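Local coordinates for protein NADP-dependent glyceraldehyde-3-phosphate dehydrogenase (Bacillus halodurans, PDB 3PRL) that probably oxidises glyceraldehyde 3-phosphate with NADP+ in a non-phosphorylating reaction, as an aldehyde dehydrogenase family member, at residues 83-88 with 116-121; 93-98 with 107-112; 225-230 with 249-254; 243-248 with 456-461. One frame throughout, in Å; residues are numbered along the deposited sequence.

How the contacts relate
From the N terminus, contact 1 comes first, joining helix 70-86 to helix 103-124 and closing a loop that holds helix 88-98. Contact 2 is nested within that loop and brings helix 88-98 against an earlier part of the same helix 103-124; the two contacts touch, for example Leu84 against Val110. Further on, contact 3 links the end of helix 223-227 to the end of helix 241-250, closing a short loop that holds strand 234-238. Contact 4 crosses it, closing a loop of about two hundred residues from helix 241-250 to the 456-461 segment. Contacts 3 and 4 meet through Val227 and Ile247, their centres about 14 Å apart, whereas contacts 1 and 2 lie across the chain's centre from contact 4.

Contact 1 (83-88 with 116-121); sequences LLEERK and IIRHTA
The nearest CA atoms of segments 83-88 and 116-121, those of Leu84 and Ile117, are 10.0 Å apart, so the segments meet through side chains alone. This is helix-helix packing in the aldehyde dehydrogenase fold, between the last turn of helix 70-86 and the later part of helix 103-124. The two apolar residues cross at about a right angle and touch through a single methyl each, Leu84 CD1 against Ile117 CD1 at 3.5 Å; Met198 and Ala201 also pack on Leu84, and Ala170 on Ile117. Beside this buried pair, nearer the surface, runs a salt bridge. Glu85 has CG anti to its N (chi1 -179°) and an extended chain, which brings OE2 to the edge of the Arg118 guanidinium, a doubtfully short 2.5 Å from Arg118 NH2. Its hydrogen-bond part is weak and bent, and the carboxylate and guanidinium planes stand 61° apart, so this is a single N-H to oxygen contact rather than a bidentate, coplanar pair. With an alanine in place of Glu85, Arg118 NH2 would probably lose its carboxylate mate, leaving the guanidinium only long, weak ion pairs to Asp82 and Asp115. The other oxygen, Glu85 OE1, stays 3.5 Å from Arg118 NH2.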
loop_
_atom_site.group_PDB
_atom_site.type_symbol
_atom_site.label_atom_id
_atom_site.label_comp_id
_atom_site.label_asym_id
_atom_site.label_seq_id
_atom_site.Cartn_x
_atom_site.Cartn_y
_atom_site.Cartn_z
ATOM N N LEU D 83 9.356 29.896 -7.755
ATOM C CA LEU D 83 10.094 31.098 -7.386
ATOM C C LEU D 83 11.539 30.799 -6.987
ATOM O O LEU D 83 12.415 31.603 -7.257
ATOM C CB LEU D 83 9.388 31.887 -6.269
ATOM C CG LEU D 83 7.958 32.420 -6.446
ATOM C CD1 LEU D 83 7.626 33.454 -5.356
ATOM C CD2 LEU D 83 7.687 33.009 -7.834
ATOM N N LEU D 84 11.793 29.662 -6.337
ATOM C CA LEU D 84 13.183 29.317 -6.002
ATOM C C LEU D 84 14.002 29.075 -7.282
ATOM O O LEU D 84 15.060 29.664 -7.476
ATOM C CB LEU D 84 13.269 28.124 -5.027
ATOM C CG LEU D 84 12.695 28.263 -3.601
ATOM C CD1 LEU D 84 12.638 26.919 -2.843
ATOM C CD2 LEU D 84 13.413 29.284 -2.755
ATOM N N GLU D 85 13.479 28.233 -8.163
ATOM C CA GLU D 85 14.087 27.935 -9.460
ATOM C C GLU D 85 14.390 29.210 -10.250
ATOM O O GLU D 85 15.491 29.379 -10.782
ATOM C CB GLU D 85 13.117 27.057 -10.231
ATOM C CG GLU D 85 13.536 26.607 -11.598
ATOM C CD GLU D 85 12.608 25.513 -12.073
ATOM O OE1 GLU D 85 11.679 25.819 -12.854
ATOM O OE2 GLU D 85 12.768 24.363 -11.615
ATOM N N GLU D 86 13.392 30.089 -10.316
ATOM C CA GLU D 86 13.523 31.435 -10.858
ATOM C C GLU D 86 14.702 32.203 -10.246
ATOM O O GLU D 86 15.411 32.924 -10.955
ATOM C CB GLU D 86 12.207 32.198 -10.641
ATOM C CG GLU D 86 12.194 33.626 -11.154
ATOM C CD GLU D 86 10.823 34.283 -11.060
ATOM O OE1 GLU D 86 9.815 33.642 -11.440
ATOM O OE2 GLU D 86 10.763 35.453 -10.616
ATOM N N ARG D 87 14.908 32.053 -8.939
ATOM C CA ARG D 87 15.990 32.762 -8.240
ATOM C C ARG D 87 17.228 31.880 -8.026
ATOM O O ARG D 87 17.992 32.073 -7.068
ATOM C CB ARG D 87 15.482 33.362 -6.919
ATOM C CG ARG D 87 14.389 34.404 -7.133
ATOM C CD ARG D 87 13.572 34.703 -5.886
ATOM N NE ARG D 87 12.401 35.527 -6.206
ATOM C CZ ARG D 87 11.531 35.989 -5.314
ATOM N NH1 ARG D 87 11.678 35.728 -4.025
ATOM N NH2 ARG D 87 10.507 36.727 -5.719
ATOM N N LYS D 88 17.410 30.919 -8.934
ATOM C CA LYS D 88 18.595 30.055 -8.984
ATOM C C LYS D 88 19.862 30.822 -8.618
ATOM O O LYS D 88 20.587 30.454 -7.693
ATOM C CB LYS D 88 18.781 29.503 -10.408
ATOM C CG LYS D 88 18.400 28.056 -10.618
ATOM C CD LYS D 88 19.062 27.453 -11.880
ATOM C CE LYS D 88 18.460 27.955 -13.191
ATOM N NZ LYS D 88 19.016 29.285 -13.626
ATOM N N ILE D 116 12.752 18.809 -4.767
ATOM C CA ILE D 116 12.262 18.140 -3.553
ATOM C C ILE D 116 10.900 18.671 -3.109
ATOM O O ILE D 116 10.038 17.893 -2.663
ATOM C CB ILE D 116 13.268 18.232 -2.360
ATOM C CG1 ILE D 116 14.444 17.279 -2.566
ATOM C CG2 ILE D 116 12.607 17.840 -1.058
ATOM C CD1 ILE D 116 15.760 17.798 -1.941
ATOM N N ILE D 117 10.705 19.978 -3.224
ATOM C CA ILE D 117 9.458 20.613 -2.835
ATOM C C ILE D 117 8.295 20.175 -3.752
ATOM O O ILE D 117 7.187 19.940 -3.269
ATOM C CB ILE D 117 9.607 22.154 -2.792
ATOM C CG1 ILE D 117 10.556 22.565 -1.651
ATOM C CG2 ILE D 117 8.250 22.872 -2.679
ATOM C CD1 ILE D 117 11.108 23.939 -1.800
ATOM N N ARG D 118 8.547 20.055 -5.059
ATOM C CA ARG D 118 7.476 19.641 -5.979
ATOM C C ARG D 118 7.075 18.188 -5.753
ATOM O O ARG D 118 5.896 17.870 -5.698
ATOM C CB ARG D 118 7.865 19.893 -7.434
ATOM C CG ARG D 118 7.996 21.366 -7.756
ATOM C CD ARG D 118 7.782 21.616 -9.213
ATOM N NE ARG D 118 8.689 22.639 -9.704
ATOM C CZ ARG D 118 9.898 22.385 -10.189
ATOM N NH1 ARG D 118 10.350 21.130 -10.252
ATOM N NH2 ARG D 118 10.655 23.390 -10.617
ATOM N N HIS D 119 8.069 17.324 -5.592
ATOM C CA HIS D 119 7.864 15.888 -5.402
ATOM C C HIS D 119 7.195 15.551 -4.077
ATOM O O HIS D 119 6.446 14.577 -3.995
ATOM C CB HIS D 119 9.193 15.160 -5.518
ATOM C CG HIS D 119 9.051 13.708 -5.833
ATOM N ND1 HIS D 119 9.090 13.219 -7.120
ATOM C CD2 HIS D 119 8.852 12.639 -5.028
ATOM C CE1 HIS D 119 8.931 11.910 -7.094
ATOM N NE2 HIS D 119 8.779 11.535 -5.838
ATOM N N THR D 120 7.504 16.355 -3.053
ATOM C CA THR D 120 6.879 16.337 -1.732
ATOM C C THR D 120 5.408 16.739 -1.829
ATOM O O THR D 120 4.539 16.100 -1.218
ATOM C CB THR D 120 7.615 17.333 -0.741
ATOM O OG1 THR D 120 8.936 16.865 -0.449
ATOM C CG2 THR D 120 6.881 17.477 0.563
ATOM N N ALA D 121 5.150 17.851 -2.522
ATOM C CA ALA D 121 3.766 18.278 -2.811
ATOM C C ALA D 121 2.921 17.160 -3.442
ATOM O O ALA D 121 1.841 16.844 -2.921
ATOM C CB ALA D 121 3.750 19.505 -3.684
#

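Contact 2 (93-98 with 107-112); sequences ELIMHE and IGEVSR
Ile95 is the one residue of 93-98 that makes the close contacts here, meeting Glu109 and Val110 of 107-112 in turn, where two successive helices of the aldehyde dehydrogenase fold pack together. Glu109 comes first. Its CG is anti to the backbone N (chi1 173°) and the chain runs extended, which carries the carboxylate past the isoleucine: Glu109 OE1 lies 3.6 Å from Ile95 CG2 and 3.9 Å from Ile95 CD1. No hydrogen bond joins the two segments, and the polar end of this buried glutamate is satisfied elsewhere. OE2 accepts from the backbone N atoms of Val166 and Asn167, while OE1 forms a salt bridge with Lys101. The carboxylate is thereby fixed from both of its oxygens, and Ile95 supplies an apolar neighbour beside one of them. Val110 follows, and its CG2 methyl meets Ile95 CD1 at 3.8 Å in a purely apolar touch, while Ile91 of the earlier helix also packs on it. The contact thus presses helix 88-98 onto helix 103-124 across a short connection, with Ser194 of helix 192-204 also on Ile95; the NADP(+)-binding Ser160, just after strand 144-159, has its side chain about 8 Å from that of Glu109, and Phe162 about 9 Å from that of Ile95, though this chain holds no cofactor.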
loop_
_atom_site.group_PDB
_atom_site.type_symbol
_atom_site.label_atom_id
_atom_site.label_comp_id
_atom_site.label_asym_id
_atom_site.label_seq_id
_atom_site.Cartn_x
_atom_site.Cartn_y
_atom_site.Cartn_z
ATOM N N GLU D 93 24.143 32.193 -5.385
ATOM C CA GLU D 93 25.296 33.049 -5.058
ATOM C C GLU D 93 25.457 33.308 -3.559
ATOM O O GLU D 93 26.582 33.340 -3.049
ATOM C CB GLU D 93 25.291 34.378 -5.851
ATOM C CG GLU D 93 24.093 35.343 -5.625
ATOM C CD GLU D 93 24.198 36.237 -4.374
ATOM O OE1 GLU D 93 23.209 36.937 -4.050
ATOM O OE2 GLU D 93 25.257 36.246 -3.713
ATOM N N LEU D 94 24.334 33.503 -2.861
ATOM C CA LEU D 94 24.356 33.744 -1.419
ATOM C C LEU D 94 24.907 32.511 -0.716
ATOM O O LEU D 94 25.795 32.607 0.131
ATOM C CB LEU D 94 22.962 34.101 -0.888
ATOM C CG LEU D 94 22.873 34.820 0.458
ATOM C CD1 LEU D 94 23.376 36.246 0.375
ATOM C CD2 LEU D 94 21.444 34.829 0.951
ATOM N N ILE D 95 24.397 31.347 -1.094
ATOM C CA ILE D 95 24.932 30.089 -0.569
ATOM C C ILE D 95 26.454 29.951 -0.768
ATOM O O ILE D 95 27.172 29.701 0.200
ATOM C CB ILE D 95 24.204 28.850 -1.124
ATOM C CG1 ILE D 95 22.710 28.910 -0.792
ATOM C CG2 ILE D 95 24.848 27.588 -0.553
ATOM C CD1 ILE D 95 21.859 27.872 -1.544
ATOM N N MET D 96 26.956 30.115 -1.997
ATOM C CA MET D 96 28.412 29.937 -2.204
ATOM C C MET D 96 29.256 30.837 -1.295
ATOM O O MET D 96 30.240 30.371 -0.735
ATOM C CB MET D 96 28.883 29.992 -3.674
ATOM C CG MET D 96 28.424 31.151 -4.489
ATOM S SD MET D 96 29.652 31.825 -5.638
ATOM C CE MET D 96 29.122 33.531 -5.564
ATOM N N HIS D 97 28.843 32.090 -1.114
ATOM C CA HIS D 97 29.570 32.999 -0.222
ATOM C C HIS D 97 29.431 32.583 1.248
ATOM O O HIS D 97 30.439 32.404 1.935
ATOM C CB HIS D 97 29.113 34.460 -0.389
ATOM C CG HIS D 97 29.631 35.136 -1.622
ATOM N ND1 HIS D 97 28.800 35.739 -2.542
ATOM C CD2 HIS D 97 30.892 35.318 -2.081
ATOM C CE1 HIS D 97 29.523 36.259 -3.518
ATOM N NE2 HIS D 97 30.796 36.015 -3.265
ATOM N N GLU D 98 28.180 32.427 1.702
ATOM C CA GLU D 98 27.830 32.317 3.134
ATOM C C GLU D 98 28.400 31.075 3.806
ATOM O O GLU D 98 28.848 31.131 4.957
ATOM C CB GLU D 98 26.297 32.333 3.320
ATOM C CG GLU D 98 25.813 32.945 4.641
ATOM C CD GLU D 98 24.335 32.679 4.940
ATOM O OE1 GLU D 98 23.579 32.244 4.033
ATOM O OE2 GLU D 98 23.912 32.896 6.104
ATOM N N ILE D 107 24.226 26.733 -6.577
ATOM C CA ILE D 107 23.053 26.934 -7.435
ATOM C C ILE D 107 22.322 25.619 -7.583
ATOM O O ILE D 107 21.108 25.607 -7.627
ATOM C CB ILE D 107 23.420 27.441 -8.857
ATOM C CG1 ILE D 107 24.273 28.699 -8.786
ATOM C CG2 ILE D 107 22.152 27.691 -9.678
ATOM C CD1 ILE D 107 25.197 28.865 -9.989
ATOM N N GLY D 108 23.085 24.525 -7.661
ATOM C CA GLY D 108 22.570 23.164 -7.781
ATOM C C GLY D 108 21.722 22.792 -6.577
ATOM O O GLY D 108 20.736 22.064 -6.706
ATOM N N GLU D 109 22.107 23.318 -5.414
ATOM C CA GLU D 109 21.361 23.130 -4.183
ATOM C C GLU D 109 19.964 23.723 -4.276
ATOM O O GLU D 109 19.006 23.088 -3.842
ATOM C CB GLU D 109 22.095 23.741 -2.987
ATOM C CG GLU D 109 21.256 23.708 -1.710
ATOM C CD GLU D 109 22.026 24.041 -0.454
ATOM O OE1 GLU D 109 23.229 24.392 -0.538
ATOM O OE2 GLU D 109 21.405 23.956 0.619
ATOM N N VAL D 110 19.860 24.933 -4.828
ATOM C CA VAL D 110 18.563 25.576 -5.059
ATOM C C VAL D 110 17.709 24.793 -6.086
ATOM O O VAL D 110 16.511 24.617 -5.869
ATOM C CB VAL D 110 18.695 27.070 -5.503
ATOM C CG1 VAL D 110 17.351 27.784 -5.415
ATOM C CG2 VAL D 110 19.754 27.815 -4.676
ATOM N N SER D 111 18.321 24.333 -7.184
ATOM C CA SER D 111 17.601 23.548 -8.216
ATOM C C SER D 111 16.998 22.304 -7.604
ATOM O O SER D 111 15.807 22.028 -7.777
ATOM C CB SER D 111 18.517 23.104 -9.357
ATOM O OG SER D 111 19.120 24.196 -10.001
ATOM N N ARG D 112 17.834 21.564 -6.881
ATOM C CA ARG D 112 17.419 20.301 -6.292
ATOM C C ARG D 112 16.334 20.553 -5.249
ATOM O O ARG D 112 15.420 19.748 -5.117
ATOM C CB ARG D 112 18.614 19.537 -5.695
ATOM C CG ARG D 112 18.269 18.136 -5.158
ATOM C CD ARG D 112 19.519 17.282 -4.868
ATOM N NE ARG D 112 19.291 16.346 -3.767
ATOM C CZ ARG D 112 20.231 15.583 -3.199
ATOM N NH1 ARG D 112 21.491 15.626 -3.624
ATOM N NH2 ARG D 112 19.909 14.772 -2.190
#

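Contact 3 (225-230 with 249-254)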
loop_
_atom_site.group_PDB
_atom_site.type_symbol
_atom_site.label_atom_id
_atom_site.label_comp_id
_atom_site.label_asym_id
_atom_site.label_seq_id
_atom_site.Cartn_x
_atom_site.Cartn_y
_atom_site.Cartn_z
ATOM N N HIS D 225 15.348 26.808 25.095
ATOM C CA HIS D 225 13.974 27.334 25.206
ATOM C C HIS D 225 13.037 26.831 24.097
ATOM O O HIS D 225 11.864 26.551 24.354
ATOM C CB HIS D 225 14.010 28.867 25.209
ATOM C CG HIS D 225 12.673 29.522 25.403
ATOM N ND1 HIS D 225 12.090 29.684 26.646
ATOM C CD2 HIS D 225 11.817 30.082 24.512
ATOM C CE1 HIS D 225 10.931 30.307 26.511
ATOM N NE2 HIS D 225 10.743 30.562 25.227
ATOM N N LEU D 226 13.558 26.729 22.873
ATOM C CA LEU D 226 12.794 26.189 21.757
ATOM C C LEU D 226 12.511 24.709 21.966
ATOM O O LEU D 226 11.361 24.289 21.964
ATOM C CB LEU D 226 13.541 26.378 20.441
ATOM C CG LEU D 226 13.575 27.757 19.787
ATOM C CD1 LEU D 226 14.862 27.922 18.987
ATOM C CD2 LEU D 226 12.365 27.951 18.895
ATOM N N VAL D 227 13.573 23.937 22.165
ATOM C CA VAL D 227 13.513 22.486 22.263
ATOM C C VAL D 227 12.664 22.009 23.445
ATOM O O VAL D 227 12.078 20.923 23.395
ATOM C CB VAL D 227 14.961 21.896 22.251
ATOM C CG1 VAL D 227 15.137 20.714 23.172
ATOM C CG2 VAL D 227 15.358 21.539 20.834
ATOM N N GLU D 228 12.576 22.859 24.471
ATOM C CA GLU D 228 11.823 22.605 25.696
ATOM C C GLU D 228 10.392 23.149 25.693
ATOM O O GLU D 228 9.685 23.007 26.678
ATOM C CB GLU D 228 12.572 23.202 26.897
ATOM C CG GLU D 228 13.899 22.525 27.232
ATOM C CD GLU D 228 14.697 23.237 28.335
ATOM O OE1 GLU D 228 14.364 24.389 28.699
ATOM O OE2 GLU D 228 15.681 22.637 28.833
ATOM N N HIS D 229 9.970 23.780 24.601
ATOM C CA HIS D 229 8.693 24.507 24.573
ATOM C C HIS D 229 7.458 23.619 24.418
ATOM O O HIS D 229 7.324 22.933 23.397
ATOM C CB HIS D 229 8.705 25.545 23.443
ATOM C CG HIS D 229 7.891 26.764 23.742
ATOM N ND1 HIS D 229 6.522 26.796 23.602
ATOM C CD2 HIS D 229 8.256 27.994 24.165
ATOM C CE1 HIS D 229 6.076 27.992 23.936
ATOM N NE2 HIS D 229 7.110 28.739 24.284
ATOM N N PRO D 230 6.528 23.659 25.408
ATOM C CA PRO D 230 5.293 22.878 25.313
ATOM C C PRO D 230 4.494 23.126 24.025
ATOM O O PRO D 230 3.693 22.274 23.633
ATOM C CB PRO D 230 4.486 23.323 26.547
ATOM C CG PRO D 230 5.092 24.613 26.970
ATOM C CD PRO D 230 6.544 24.497 26.624
ATOM N N GLU D 249 17.776 14.718 24.687
ATOM C CA GLU D 249 17.832 14.773 26.145
ATOM C C GLU D 249 16.839 15.777 26.730
ATOM O O GLU D 249 16.160 15.471 27.720
ATOM C CB GLU D 249 19.262 15.087 26.611
ATOM C CG GLU D 249 19.498 14.964 28.127
ATOM C CD GLU D 249 20.629 15.869 28.632
ATOM O OE1 GLU D 249 21.493 16.284 27.818
ATOM O OE2 GLU D 249 20.650 16.162 29.846
ATOM N N LYS D 250 16.761 16.970 26.136
ATOM C CA LYS D 250 15.987 18.067 26.734
ATOM C C LYS D 250 14.513 18.119 26.321
ATOM O O LYS D 250 13.704 18.756 27.002
ATOM C CB LYS D 250 16.659 19.436 26.520
ATOM C CG LYS D 250 18.190 19.404 26.564
ATOM C CD LYS D 250 18.790 20.537 27.332
ATOM C CE LYS D 250 19.052 20.145 28.780
ATOM N NZ LYS D 250 19.899 21.193 29.398
ATOM N N ALA D 251 14.170 17.463 25.211
ATOM C CA ALA D 251 12.784 17.392 24.783
ATOM C C ALA D 251 12.099 16.210 25.430
ATOM O O ALA D 251 12.749 15.211 25.786
ATOM C CB ALA D 251 12.665 17.314 23.277
ATOM N N LYS D 252 10.791 16.360 25.629
ATOM C CA LYS D 252 9.958 15.271 26.129
ATOM C C LYS D 252 8.587 15.299 25.473
ATOM O O LYS D 252 8.130 16.351 25.003
ATOM C CB LYS D 252 9.857 15.272 27.662
ATOM C CG LYS D 252 8.926 16.309 28.309
ATOM C CD LYS D 252 8.487 15.796 29.700
ATOM C CE LYS D 252 7.661 16.815 30.490
ATOM N NZ LYS D 252 6.232 16.868 30.063
ATOM N N MET D 253 7.970 14.119 25.428
ATOM C CA MET D 253 6.575 13.908 25.019
ATOM C C MET D 253 6.246 14.226 23.570
ATOM O O MET D 253 5.056 14.310 23.208
ATOM C CB MET D 253 5.601 14.628 25.946
ATOM C CG MET D 253 5.521 14.024 27.311
ATOM S SD MET D 253 4.925 12.315 27.439
ATOM C CE MET D 253 3.458 12.285 26.381
ATOM N N ILE D 254 7.277 14.362 22.737
ATOM C CA ILE D 254 7.064 14.613 21.314
ATOM C C ILE D 254 7.959 13.775 20.409
ATOM O O ILE D 254 8.984 13.239 20.849
ATOM C CB ILE D 254 7.168 16.128 20.978
ATOM C CG1 ILE D 254 8.630 16.602 20.998
ATOM C CG2 ILE D 254 6.266 16.957 21.910
ATOM C CD1 ILE D 254 8.816 18.027 20.483
#
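Val227 and Glu228 meet Lys250 and Ala251 in a van der Waals contact between two helix ends, one closing helix 223-227 and the other closing helix 241-250, beside residues of the NADP(+) site. The backbones come close, with 5.4 Å between the CA atoms of Glu228 and Ala251, yet no hydrogen bond passes between them. Val227 CG1 lies 3.9 Å from Lys250 CB and 4.2 Å from Ala251 CB, and the carbonyl O of Val227 also rests on that methyl. Glu228 CG sits by the Lys250 carbonyl O, and Glu228 OE2 runs alongside the aliphatic chain, 4.0 Å from Lys250 CD. The lysine chain is bent at chi2 and chi3, which leads Lys250 NZ away, and it stops 4.5 Å from Glu228 OE2, too far for a salt bridge though attraction between the charges is likely. Beyond the contact, Lys252 NZ forms a salt bridge with Glu245 of a second subunit. Helix 241-250 is the connection between the adjacent parallel strands 234-238 and 256-259, a beta-alpha-beta unit of the Rossmann-type aldehyde dehydrogenase cofactor domain; of the residues seen to bind NADP(+), Asp224 has its side chain about 4 Å from that of Lys250, and Thr243 about 8 Å from that of Val227.

Contact 4 (243-248 with 456-461)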
loop_
_atom_site.group_PDB
_atom_site.type_symbol
_atom_site.label_atom_id
_atom_site.label_comp_id
_atom_site.label_asym_id
_atom_site.label_seq_id
_atom_site.Cartn_x
_atom_site.Cartn_y
_atom_site.Cartn_z
ATOM N N THR D 243 25.034 18.214 19.533
ATOM C CA THR D 243 23.795 19.029 19.556
ATOM C C THR D 243 22.516 18.154 19.493
ATOM O O THR D 243 21.539 18.393 20.206
ATOM C CB THR D 243 23.753 20.098 18.411
ATOM O OG1 THR D 243 24.998 20.824 18.350
ATOM C CG2 THR D 243 22.585 21.067 18.629
ATOM N N GLY D 244 22.540 17.154 18.624
ATOM C CA GLY D 244 21.430 16.214 18.468
ATOM C C GLY D 244 21.059 15.573 19.787
ATOM O O GLY D 244 19.893 15.547 20.160
ATOM N N GLU D 245 22.089 15.091 20.479
ATOM C CA GLU D 245 22.041 14.468 21.810
ATOM C C GLU D 245 21.325 15.320 22.855
ATOM O O GLU D 245 20.465 14.823 23.606
ATOM C CB GLU D 245 23.479 14.264 22.288
ATOM C CG GLU D 245 23.791 12.908 22.856
ATOM C CD GLU D 245 24.129 11.921 21.772
ATOM O OE1 GLU D 245 24.990 11.043 22.004
ATOM O OE2 GLU D 245 23.536 12.041 20.682
ATOM N N ARG D 246 21.731 16.590 22.915
ATOM C CA ARG D 246 21.161 17.582 23.827
ATOM C C ARG D 246 19.671 17.726 23.576
ATOM O O ARG D 246 18.883 17.767 24.509
ATOM C CB ARG D 246 21.823 18.957 23.633
ATOM C CG ARG D 246 23.304 19.047 23.960
ATOM C CD ARG D 246 23.880 20.418 23.532
ATOM N NE ARG D 246 25.343 20.492 23.651
ATOM C CZ ARG D 246 26.186 20.645 22.630
ATOM N NH1 ARG D 246 25.733 20.755 21.386
ATOM N NH2 ARG D 246 27.497 20.705 22.849
ATOM N N ILE D 247 19.291 17.794 22.302
ATOM C CA ILE D 247 17.894 17.954 21.920
ATOM C C ILE D 247 17.041 16.766 22.384
ATOM O O ILE D 247 16.012 16.956 23.039
ATOM C CB ILE D 247 17.773 18.250 20.405
ATOM C CG1 ILE D 247 18.248 19.696 20.141
ATOM C CG2 ILE D 247 16.349 17.992 19.890
ATOM C CD1 ILE D 247 18.527 20.020 18.672
ATOM N N SER D 248 17.500 15.555 22.092
ATOM C CA SER D 248 16.800 14.349 22.507
ATOM C C SER D 248 16.677 14.367 24.019
ATOM O O SER D 248 15.602 14.117 24.561
ATOM C CB SER D 248 17.525 13.090 22.002
ATOM O OG SER D 248 16.861 11.888 22.391
ATOM N N VAL D 456 21.421 5.196 11.900
ATOM C CA VAL D 456 21.202 4.438 13.136
ATOM C C VAL D 456 22.364 4.715 14.117
ATOM O O VAL D 456 23.237 5.529 13.813
ATOM C CB VAL D 456 21.016 2.923 12.869
ATOM C CG1 VAL D 456 19.898 2.701 11.853
ATOM C CG2 VAL D 456 22.309 2.281 12.368
ATOM N N LYS D 457 22.358 4.039 15.274
ATOM C CA LYS D 457 23.339 4.269 16.336
ATOM C C LYS D 457 23.345 5.749 16.730
ATOM O O LYS D 457 22.294 6.315 16.987
ATOM C CB LYS D 457 24.733 3.827 15.901
ATOM C CG LYS D 457 24.902 2.370 15.648
ATOM C CD LYS D 457 26.381 2.062 15.654
ATOM C CE LYS D 457 26.706 0.961 14.678
ATOM N NZ LYS D 457 28.153 0.635 14.721
ATOM N N LYS D 458 24.515 6.380 16.753
ATOM C CA LYS D 458 24.597 7.807 17.074
ATOM C C LYS D 458 24.353 8.759 15.889
ATOM O O LYS D 458 24.275 9.977 16.077
ATOM C CB LYS D 458 25.925 8.131 17.750
ATOM C CG LYS D 458 25.901 7.891 19.243
ATOM C CD LYS D 458 26.932 8.754 19.965
ATOM C CE LYS D 458 27.057 8.356 21.433
ATOM N NZ LYS D 458 25.709 8.062 22.037
ATOM N N SER D 459 24.224 8.185 14.691
ATOM C CA SER D 459 23.980 8.908 13.427
ATOM C C SER D 459 22.571 9.491 13.231
ATOM O O SER D 459 22.345 10.307 12.320
ATOM C CB SER D 459 24.321 7.994 12.244
ATOM O OG SER D 459 25.728 7.906 12.051
ATOM N N GLY D 460 21.612 9.064 14.055
ATOM C CA GLY D 460 20.288 9.678 14.030
ATOM C C GLY D 460 19.153 8.918 14.699
ATOM O O GLY D 460 19.377 7.951 15.420
ATOM N N LEU D 461 17.938 9.395 14.435
ATOM C CA LEU D 461 16.717 8.948 15.085
ATOM C C LEU D 461 15.552 9.202 14.112
ATOM O O LEU D 461 15.422 10.297 13.554
ATOM C CB LEU D 461 16.543 9.700 16.414
ATOM C CG LEU D 461 15.389 9.420 17.386
ATOM C CD1 LEU D 461 15.360 7.973 17.830
ATOM C CD2 LEU D 461 15.483 10.346 18.609
#
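Glu245 and Lys458 bury the most surface in this contact and are joined by a salt bridge between a helix and a segment more than two hundred residues later. Lys458 NZ donates to Glu245 OE1 at 3.1 Å, reaching the oxygen on its syn side and 26° out of the carboxylate plane. The end of the lysine runs close over the same oxygen: Lys458 CE lies 3.4 Å from Glu245 OE1. Two bends produce the meeting, one at chi2 of Glu245 (84°) and one at chi4 of Lys458 (-41°), and the side chains cross at about a right angle. With a methionine in place of Lys458, the carboxylate of Glu245 would probably be left without this charged mate. The segment 456-461 ends in strand 460-461, which pairs antiparallel with strand 256-259 on the large sheet of the nucleotide-binding domain, and Gly460 has backbone angles at which a side chain would jam against the preceding carbonyl. Leu461 continues that strand, packing on Leu258, with Glu259, the predicted active-site residue, about 8 Å from its side chain. Met253 and Ile254 of a second subunit pack on Glu245 and Leu461 respectively. Toward helix 241-250, Leu461 CD2 comes 4.3 Å from Ser248 OG, a light touch; the hydroxyl itself accepts a hydrogen bond from Met253 N of the second subunit.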